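Long-range contact in particle-associated lyase (Acinetobacter bacteriophage AP22, PDB 4Y9V), which probably depolymerises the capsular polysaccharide of Acinetobacter baumannii by a lyase reaction, as a trimeric tailspike of the phage particle: residues A143-T157 against R170-N183. Numbering follows the deposited sequence.
Sequences ASQIQKGDWLVIYCT and RKGEFVEVASVSGN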
ATOM      1  N   ALA A 143     -18.758  10.952 -36.630  1.00  7.53           N
ATOM      2  CA  ALA A 143     -18.824  11.465 -35.270  1.00  8.20           C
ATOM      3  C   ALA A 143     -20.112  12.230 -35.019  1.00  8.12           C
ATOM      4  O   ALA A 143     -20.246  12.873 -33.971  1.00  8.61           O
ATOM      5  CB  ALA A 143     -17.642  12.390 -35.009  1.00 11.22           C
ATOM      6  N   SER A 144     -21.111  12.126 -35.899  1.00  8.12           N
ATOM      7  CA  SER A 144     -22.317  12.916 -35.760  1.00  8.48           C
ATOM      8  C   SER A 144     -23.146  12.587 -34.537  1.00  8.16           C
ATOM      9  O   SER A 144     -23.978  13.403 -34.112  1.00  9.72           O
ATOM     10  CB  SER A 144     -23.164  12.770 -37.010  1.00  9.57           C
ATOM     11  OG  SER A 144     -23.693  11.486 -37.199  1.00  9.80           O
ATOM     12  N   GLN A 145     -22.947  11.409 -33.936  1.00  8.10           N
ATOM     13  CA  GLN A 145     -23.692  11.000 -32.755  1.00  8.72           C
ATOM     14  C   GLN A 145     -22.836  11.047 -31.503  1.00  9.07           C
ATOM     15  O   GLN A 145     -23.242  10.507 -30.464  1.00 14.78           O
ATOM     16  CB  GLN A 145     -24.322   9.644 -32.965  1.00 10.21           C
ATOM     17  CG  GLN A 145     -25.103   9.511 -34.307  1.00 11.62           C
ATOM     18  CD  GLN A 145     -26.219  10.479 -34.480  1.00 12.46           C
ATOM     19  OE1 GLN A 145     -27.055  10.591 -33.530  1.00 16.16           O
ATOM     20  NE2 GLN A 145     -26.266  11.170 -35.616  1.00 13.91           N
ATOM     21  N   ILE A 146     -21.706  11.707 -31.527  1.00  8.22           N
ATOM     22  CA  ILE A 146     -20.746  11.761 -30.417  1.00  7.85           C
ATOM     23  C   ILE A 146     -20.694  13.151 -29.828  1.00  8.39           C
ATOM     24  O   ILE A 146     -20.547  14.132 -30.541  1.00  9.64           O
ATOM     25  CB  ILE A 146     -19.342  11.296 -30.859  1.00  7.90           C
ATOM     26  CG1 ILE A 146     -19.392   9.939 -31.488  1.00  8.03           C
ATOM     27  CG2 ILE A 146     -18.396  11.315 -29.630  1.00  8.22           C
ATOM     28  CD1 ILE A 146     -18.057   9.445 -32.036  1.00  8.94           C
ATOM     29  N   GLN A 147     -20.755  13.206 -28.506  0.58  9.12           N
ATOM     30  CA  GLN A 147     -20.484  14.481 -27.864  0.58 10.40           C
ATOM     31  C   GLN A 147     -19.646  14.268 -26.616  0.58  7.98           C
ATOM     32  O   GLN A 147     -19.502  13.190 -26.061  0.58  8.25           O
ATOM     33  CB  GLN A 147     -21.750  15.263 -27.531  0.58 14.21           C
ATOM     34  CG  GLN A 147     -22.539  14.547 -26.469  0.58 14.36           C
ATOM     35  CD  GLN A 147     -23.859  15.271 -26.152  0.58 19.81           C
ATOM     36  OE1 GLN A 147     -24.018  16.043 -25.211  0.58 29.29           O
ATOM     37  NE2 GLN A 147     -24.885  15.000 -26.955  0.58 29.20           N
ATOM     38  N   LYS A 148     -19.061  15.377 -26.235  0.54  9.83           N
ATOM     39  CA  LYS A 148     -18.303  15.432 -25.004  0.54  9.69           C
ATOM     40  C   LYS A 148     -19.001  14.775 -23.840  0.54  7.84           C
ATOM     41  O   LYS A 148     -20.183  14.992 -23.603  0.54 10.76           O
ATOM     42  CB  LYS A 148     -18.070  16.971 -24.901  0.54 11.42           C
ATOM     43  CG  LYS A 148     -17.173  17.187 -23.741  0.54 11.95           C
ATOM     44  CD  LYS A 148     -17.093  18.704 -23.426  0.54 12.38           C
ATOM     45  CE  LYS A 148     -16.443  19.424 -24.552  0.54  9.91           C
ATOM     46  NZ  LYS A 148     -16.008  20.782 -24.088  0.54 10.99           N
ATOM     47  N   GLY A 149     -18.337  13.920 -23.058  1.00  7.93           N
ATOM     48  CA  GLY A 149     -18.866  13.197 -21.932  1.00  7.83           C
ATOM     49  C   GLY A 149     -19.422  11.829 -22.253  1.00  6.88           C
ATOM     50  O   GLY A 149     -19.722  11.076 -21.313  1.00  8.12           O
ATOM     51  N   ASP A 150     -19.572  11.521 -23.531  1.00  6.17           N
ATOM     52  CA  ASP A 150     -20.119  10.213 -23.889  1.00  5.87           C
ATOM     53  C   ASP A 150     -19.159   9.101 -23.443  1.00  5.36           C
ATOM     54  O   ASP A 150     -17.933   9.206 -23.538  1.00  5.87           O
ATOM     55  CB  ASP A 150     -20.343  10.117 -25.378  1.00  6.34           C
ATOM     56  CG  ASP A 150     -21.559  10.873 -25.927  1.00  7.77           C
ATOM     57  OD1 ASP A 150     -22.365  11.352 -25.105  1.00  9.19           O
ATOM     58  OD2 ASP A 150     -21.663  10.940 -27.148  1.00  9.70           O
ATOM     59  N   TRP A 151     -19.776   7.986 -23.034  1.00  5.28           N
ATOM     60  CA  TRP A 151     -19.133   6.717 -22.804  1.00  5.21           C
ATOM     61  C   TRP A 151     -19.163   5.929 -24.115  1.00  4.87           C
ATOM     62  O   TRP A 151     -20.234   5.562 -24.590  1.00  5.55           O
ATOM     63  CB  TRP A 151     -19.865   5.975 -21.675  1.00  5.65           C
ATOM     64  CG  TRP A 151     -19.415   4.583 -21.380  1.00  5.06           C
ATOM     65  CD1 TRP A 151     -18.396   3.853 -21.920  1.00  5.46           C
ATOM     66  CD2 TRP A 151     -20.046   3.736 -20.408  1.00  4.72           C
ATOM     67  NE1 TRP A 151     -18.366   2.600 -21.366  1.00  5.45           N
ATOM     68  CE2 TRP A 151     -19.354   2.496 -20.429  1.00  4.86           C
ATOM     69  CE3 TRP A 151     -21.103   3.887 -19.521  1.00  5.00           C
ATOM     70  CZ2 TRP A 151     -19.731   1.429 -19.603  1.00  4.91           C
ATOM     71  CZ3 TRP A 151     -21.462   2.845 -18.688  1.00  5.15           C
ATOM     72  CH2 TRP A 151     -20.772   1.630 -18.729  1.00  5.07           C
ATOM     73  N   LEU A 152     -17.972   5.749 -24.697  1.00  4.75           N
ATOM     74  CA  LEU A 152     -17.822   4.963 -25.898  1.00  5.07           C
ATOM     75  C   LEU A 152     -17.074   3.659 -25.563  1.00  4.71           C
ATOM     76  O   LEU A 152     -16.296   3.580 -24.608  1.00  5.23           O
ATOM     77  CB  LEU A 152     -17.050   5.693 -27.006  1.00  5.28           C
ATOM     78  CG  LEU A 152     -17.613   7.073 -27.385  1.00  5.51           C
ATOM     79  CD1 LEU A 152     -16.735   7.658 -28.506  1.00  6.69           C
ATOM     80  CD2 LEU A 152     -19.064   7.019 -27.805  1.00  6.33           C
ATOM     81  N   VAL A 153     -17.324   2.658 -26.395  1.00  5.02           N
ATOM     82  CA  VAL A 153     -16.602   1.389 -26.331  1.00  5.00           C
ATOM     83  C   VAL A 153     -15.870   1.220 -27.657  1.00  4.82           C
ATOM     84  O   VAL A 153     -16.471   1.268 -28.728  1.00  5.94           O
ATOM     85  CB  VAL A 153     -17.545   0.191 -26.132  1.00  5.28           C
ATOM     86  CG1 VAL A 153     -16.720  -1.063 -25.848  1.00  5.83           C
ATOM     87  CG2 VAL A 153     -18.572   0.446 -25.027  1.00  5.63           C
ATOM     88  N   ILE A 154     -14.549   1.002 -27.572  1.00  4.89           N
ATOM     89  CA  ILE A 154     -13.762   0.531 -28.688  1.00  5.08           C
ATOM     90  C   ILE A 154     -13.763  -0.988 -28.562  1.00  5.05           C
ATOM     91  O   ILE A 154     -13.433  -1.509 -27.504  1.00  5.41           O
ATOM     92  CB  ILE A 154     -12.315   1.074 -28.594  1.00  5.58           C
ATOM     93  CG1 ILE A 154     -12.276   2.585 -28.613  1.00  6.63           C
ATOM     94  CG2 ILE A 154     -11.423   0.450 -29.685  1.00  7.08           C
ATOM     95  CD1 ILE A 154     -10.954   3.202 -28.168  1.00  7.39           C
ATOM     96  N   TYR A 155     -14.140  -1.722 -29.614  1.00  5.23           N
ATOM     97  CA  TYR A 155     -14.246  -3.176 -29.493  1.00  5.41           C
ATOM     98  C   TYR A 155     -13.870  -3.849 -30.790  1.00  5.10           C
ATOM     99  O   TYR A 155     -14.368  -3.486 -31.857  1.00  6.31           O
ATOM    100  CB  TYR A 155     -15.682  -3.588 -29.071  1.00  5.85           C
ATOM    101  CG  TYR A 155     -15.830  -5.058 -28.746  1.00  5.49           C
ATOM    102  CD1 TYR A 155     -15.373  -5.583 -27.547  1.00  5.83           C
ATOM    103  CD2 TYR A 155     -16.397  -5.931 -29.657  1.00  5.82           C
ATOM    104  CE1 TYR A 155     -15.486  -6.921 -27.241  1.00  5.52           C
ATOM    105  CE2 TYR A 155     -16.532  -7.284 -29.353  1.00  5.78           C
ATOM    106  CZ  TYR A 155     -16.084  -7.784 -28.154  1.00  5.55           C
ATOM    107  OH  TYR A 155     -16.243  -9.128 -27.913  1.00  5.91           O
ATOM    108  N   CYS A 156     -12.988  -4.836 -30.683  1.00  5.12           N
ATOM    109  CA  CYS A 156     -12.618  -5.673 -31.837  1.00  5.32           C
ATOM    110  C   CYS A 156     -13.460  -6.934 -31.834  1.00  5.30           C
ATOM    111  O   CYS A 156     -13.441  -7.705 -30.899  1.00  5.84           O
ATOM    112  CB  CYS A 156     -11.147  -6.027 -31.732  1.00  5.82           C
ATOM    113  SG  CYS A 156     -10.574  -7.068 -33.110  1.00  6.50           S
ATOM    114  N   THR A 157     -14.188  -7.144 -32.959  1.00  5.62           N
ATOM    115  CA  THR A 157     -15.090  -8.288 -33.025  1.00  5.84           C
ATOM    116  C   THR A 157     -14.403  -9.599 -33.348  1.00  5.68           C
ATOM    117  O   THR A 157     -15.042 -10.653 -33.283  1.00  6.48           O
ATOM    118  CB  THR A 157     -16.227  -7.987 -34.027  1.00  6.68           C
ATOM    119  OG1 THR A 157     -15.682  -7.682 -35.296  1.00  7.41           O
ATOM    120  CG2 THR A 157     -17.077  -6.806 -33.602  1.00  8.79           C
ATOM    121  N   ARG A 170     -11.414 -10.855 -26.584  1.00  4.88           N
ATOM    122  CA  ARG A 170     -11.324  -9.883 -27.649  1.00  4.80           C
ATOM    123  C   ARG A 170     -10.887  -8.553 -27.073  1.00  4.77           C
ATOM    124  O   ARG A 170     -11.175  -8.206 -25.913  1.00  5.60           O
ATOM    125  CB  ARG A 170     -12.658  -9.748 -28.401  1.00  5.15           C
ATOM    126  CG  ARG A 170     -13.176 -11.090 -28.885  1.00  5.44           C
ATOM    127  CD  ARG A 170     -14.241 -10.957 -29.984  1.00  5.93           C
ATOM    128  NE  ARG A 170     -14.895 -12.241 -30.228  1.00  6.12           N
ATOM    129  CZ  ARG A 170     -15.826 -12.756 -29.458  1.00  6.17           C
ATOM    130  NH1 ARG A 170     -16.369 -12.035 -28.485  1.00  6.90           N
ATOM    131  NH2 ARG A 170     -16.208 -14.006 -29.632  1.00  7.53           N
ATOM    132  N   LYS A 171     -10.148  -7.770 -27.872  1.00  4.99           N
ATOM    133  CA  LYS A 171      -9.597  -6.503 -27.379  1.00  4.91           C
ATOM    134  C   LYS A 171     -10.644  -5.380 -27.475  1.00  4.64           C
ATOM    135  O   LYS A 171     -11.543  -5.393 -28.303  1.00  5.64           O
ATOM    136  CB  LYS A 171      -8.290  -6.155 -28.072  1.00  5.33           C
ATOM    137  CG  LYS A 171      -8.378  -5.857 -29.544  1.00  5.55           C
ATOM    138  CD  LYS A 171      -7.021  -5.476 -30.116  1.00  6.13           C
ATOM    139  CE  LYS A 171      -7.067  -5.179 -31.601  1.00  6.80           C
ATOM    140  NZ  LYS A 171      -5.717  -4.891 -32.115  1.00  8.53           N
ATOM    141  N   GLY A 172     -10.451  -4.384 -26.609  1.00  4.66           N
ATOM    142  CA  GLY A 172     -11.303  -3.215 -26.568  1.00  4.89           C
ATOM    143  C   GLY A 172     -11.108  -2.486 -25.260  1.00  4.59           C
ATOM    144  O   GLY A 172     -10.370  -2.950 -24.392  1.00  4.95           O
ATOM    145  N   GLU A 173     -11.774  -1.347 -25.111  1.00  4.56           N
ATOM    146  CA  GLU A 173     -11.729  -0.594 -23.869  1.00  4.64           C
ATOM    147  C   GLU A 173     -12.861   0.438 -23.857  1.00  4.60           C
ATOM    148  O   GLU A 173     -13.435   0.756 -24.897  1.00  5.38           O
ATOM    149  CB  GLU A 173     -10.355   0.081 -23.657  1.00  5.02           C
ATOM    150  CG  GLU A 173      -9.948   1.052 -24.744  1.00  5.70           C
ATOM    151  CD  GLU A 173      -8.440   1.266 -24.670  1.00  5.80           C
ATOM    152  OE1 GLU A 173      -7.678   0.349 -25.115  1.00  6.37           O
ATOM    153  OE2 GLU A 173      -7.983   2.294 -24.118  1.00  6.80           O
ATOM    154  N   PHE A 174     -13.130   0.968 -22.688  1.00  4.63           N
ATOM    155  CA  PHE A 174     -14.063   2.050 -22.507  1.00  4.67           C
ATOM    156  C   PHE A 174     -13.327   3.380 -22.468  1.00  4.86           C
ATOM    157  O   PHE A 174     -12.255   3.468 -21.864  1.00  5.35           O
ATOM    158  CB  PHE A 174     -14.823   1.899 -21.187  1.00  4.84           C
ATOM    159  CG  PHE A 174     -15.660   0.640 -21.053  1.00  4.69           C
ATOM    160  CD1 PHE A 174     -16.168  -0.035 -22.150  1.00  5.08           C
ATOM    161  CD2 PHE A 174     -15.958   0.152 -19.778  1.00  5.24           C
ATOM    162  CE1 PHE A 174     -16.964  -1.176 -21.978  1.00  5.23           C
ATOM    163  CE2 PHE A 174     -16.743  -0.989 -19.613  1.00  5.63           C
ATOM    164  CZ  PHE A 174     -17.232  -1.637 -20.721  1.00  5.63           C
ATOM    165  N   VAL A 175     -13.908   4.413 -23.095  1.00  4.90           N
ATOM    166  CA  VAL A 175     -13.361   5.745 -23.051  1.00  5.27           C
ATOM    167  C   VAL A 175     -14.495   6.749 -22.786  1.00  5.20           C
ATOM    168  O   VAL A 175     -15.646   6.493 -23.113  1.00  5.99           O
ATOM    169  CB  VAL A 175     -12.574   6.142 -24.321  1.00  5.93           C
ATOM    170  CG1 VAL A 175     -11.431   5.151 -24.577  1.00  7.02           C
ATOM    171  CG2 VAL A 175     -13.490   6.252 -25.534  1.00  7.49           C
ATOM    172  N   GLU A 176     -14.107   7.889 -22.228  1.00  5.61           N
ATOM    173  CA  GLU A 176     -14.984   9.057 -22.126  1.00  5.41           C
ATOM    174  C   GLU A 176     -14.452  10.159 -23.037  1.00  5.23           C
ATOM    175  O   GLU A 176     -13.274  10.481 -23.043  1.00  5.60           O
ATOM    176  CB  GLU A 176     -15.095   9.564 -20.692  1.00  6.46           C
ATOM    177  CG  GLU A 176     -16.015  10.774 -20.597  1.00  8.09           C
ATOM    178  CD  GLU A 176     -16.288  11.191 -19.179  1.00 11.46           C
ATOM    179  OE1 GLU A 176     -17.096  10.501 -18.559  1.00 23.21           O
ATOM    180  OE2 GLU A 176     -15.712  12.165 -18.729  1.00 16.49           O
ATOM    181  N   VAL A 177     -15.372  10.730 -23.825  1.00  5.46           N
ATOM    182  CA  VAL A 177     -15.010  11.740 -24.801  1.00  5.47           C
ATOM    183  C   VAL A 177     -14.695  13.074 -24.123  1.00  5.34           C
ATOM    184  O   VAL A 177     -15.494  13.602 -23.349  1.00  6.30           O
ATOM    185  CB  VAL A 177     -16.154  11.908 -25.809  1.00  5.97           C
ATOM    186  CG1 VAL A 177     -15.837  13.021 -26.805  1.00  6.48           C
ATOM    187  CG2 VAL A 177     -16.401  10.605 -26.527  1.00  6.69           C
ATOM    188  N   ALA A 178     -13.537  13.632 -24.473  1.00  5.47           N
ATOM    189  CA  ALA A 178     -13.105  14.957 -24.057  1.00  5.63           C
ATOM    190  C   ALA A 178     -13.513  16.044 -25.048  1.00  5.99           C
ATOM    191  O   ALA A 178     -13.864  17.152 -24.651  1.00  7.61           O
ATOM    192  CB  ALA A 178     -11.613  14.979 -23.825  1.00  6.52           C
ATOM    193  N   SER A 179     -13.430  15.781 -26.356  1.00  6.04           N
ATOM    194  CA  SER A 179     -13.821  16.759 -27.358  1.00  6.52           C
ATOM    195  C   SER A 179     -14.001  16.032 -28.684  1.00  6.58           C
ATOM    196  O   SER A 179     -13.451  14.962 -28.905  1.00  7.11           O
ATOM    197  CB  SER A 179     -12.842  17.896 -27.479  1.00  8.00           C
ATOM    198  OG  SER A 179     -11.593  17.423 -27.981  1.00 10.00           O
ATOM    199  N   VAL A 180     -14.777  16.685 -29.563  1.00  7.22           N
ATOM    200  CA  VAL A 180     -14.985  16.224 -30.931  1.00  7.65           C
ATOM    201  C   VAL A 180     -14.669  17.395 -31.875  1.00  7.96           C
ATOM    202  O   VAL A 180     -15.210  18.475 -31.662  1.00 10.54           O
ATOM    203  CB  VAL A 180     -16.404  15.750 -31.153  1.00  8.97           C
ATOM    204  CG1 VAL A 180     -16.617  15.218 -32.570  1.00 13.09           C
ATOM    205  CG2 VAL A 180     -16.793  14.672 -30.170  1.00 10.08           C
ATOM    206  N   SER A 181     -13.861  17.155 -32.877  1.00  8.98           N
ATOM    207  CA  SER A 181     -13.528  18.154 -33.897  1.00 10.73           C
ATOM    208  C   SER A 181     -13.604  17.426 -35.239  1.00 10.98           C
ATOM    209  O   SER A 181     -12.766  16.589 -35.533  1.00 10.92           O
ATOM    210  CB  SER A 181     -12.137  18.711 -33.677  1.00 13.46           C
ATOM    211  OG  SER A 181     -11.831  19.704 -34.643  1.00 19.45           O
ATOM    212  N   GLY A 182     -14.644  17.724 -36.014  1.00 12.04           N
ATOM    213  CA  GLY A 182     -14.880  16.971 -37.224  1.00 12.81           C
ATOM    214  C   GLY A 182     -15.069  15.496 -36.870  1.00 11.40           C
ATOM    215  O   GLY A 182     -15.891  15.181 -36.000  1.00 11.29           O
ATOM    216  N   ASN A 183     -14.303  14.616 -37.456  1.00 11.03           N
ATOM    217  CA  ASN A 183     -14.352  13.195 -37.149  1.00  9.40           C
ATOM    218  C   ASN A 183     -13.244  12.770 -36.189  1.00  8.53           C
ATOM    219  O   ASN A 183     -13.039  11.557 -36.017  1.00  9.68           O
ATOM    220  CB  ASN A 183     -14.287  12.356 -38.439  1.00 11.14           C
ATOM    221  CG  ASN A 183     -15.695  12.297 -39.119  1.00 12.22           C
ATOM    222  OD1 ASN A 183     -16.808  12.399 -38.498  1.00 15.87           O
ATOM    223  ND2 ASN A 183     -15.712  12.003 -40.371  1.00 15.56           N
TER
HETATM  224  O   HOH W   1     -13.979  18.934 -22.531  0.44  8.53           O
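With CG turned opposite the backbone N (chi1 175°), Trp151 swings its indole alongside Phe174, whose own chi1 of -61° sets the phenyl ring beside its backbone N. The result is a T-shaped stack, suited to this pair because the indole offers a polar edge to the pi face of Phe174: NE1 lies 3.4 Å from CG of that ring, with the planes at 73°. Val153 suits the next place because its slim, branched side chain fits at the edge of the phenyl ring, CG2 coming within 3.8 Å of CD1 of Phe174. Farther along, Tyr155 crosses Arg170, whose extended chain brings NH1 to the tyrosine OH in a hydrogen bond of 3.0 Å, the OH lying in the guanidinium plane. Asp159 holds NH2 of Arg170 and the carbonyl of Gly308 a hydrogen on NH1, so this arginine, its side chain about 7 Å from a bound sugar, is fixed from several directions.

The opposite face, with Leu152, Ile154 and Val175, is largely aliphatic. Leu152 sends CD1 to CG2 of Val177 at 3.6 Å, while Ile146 meets Val177 and Val180 at about a right angle through its CG2; such branched chains suit a buried apolar layer. Antiparallel backbone bonds join the strands, such as Leu152 N to Val175 O at 2.9 Å. Before them, the type II turn from Gln147 to Asp150 uses Gly149 at a positive phi that favours glycine, and its N-H reaches Val177 O at 2.9 Å.

The pair belongs to the Ig-like domain. Strand 201-207 continues the sheet beyond strand 151-156, and strand 184-187 pairs with 172-181 across the classic bulge at Ala178 and Ser179; strand 113-125 packs Ile123 against Leu152 and Ile146, while Asn296 of the second subunit binds Glu176.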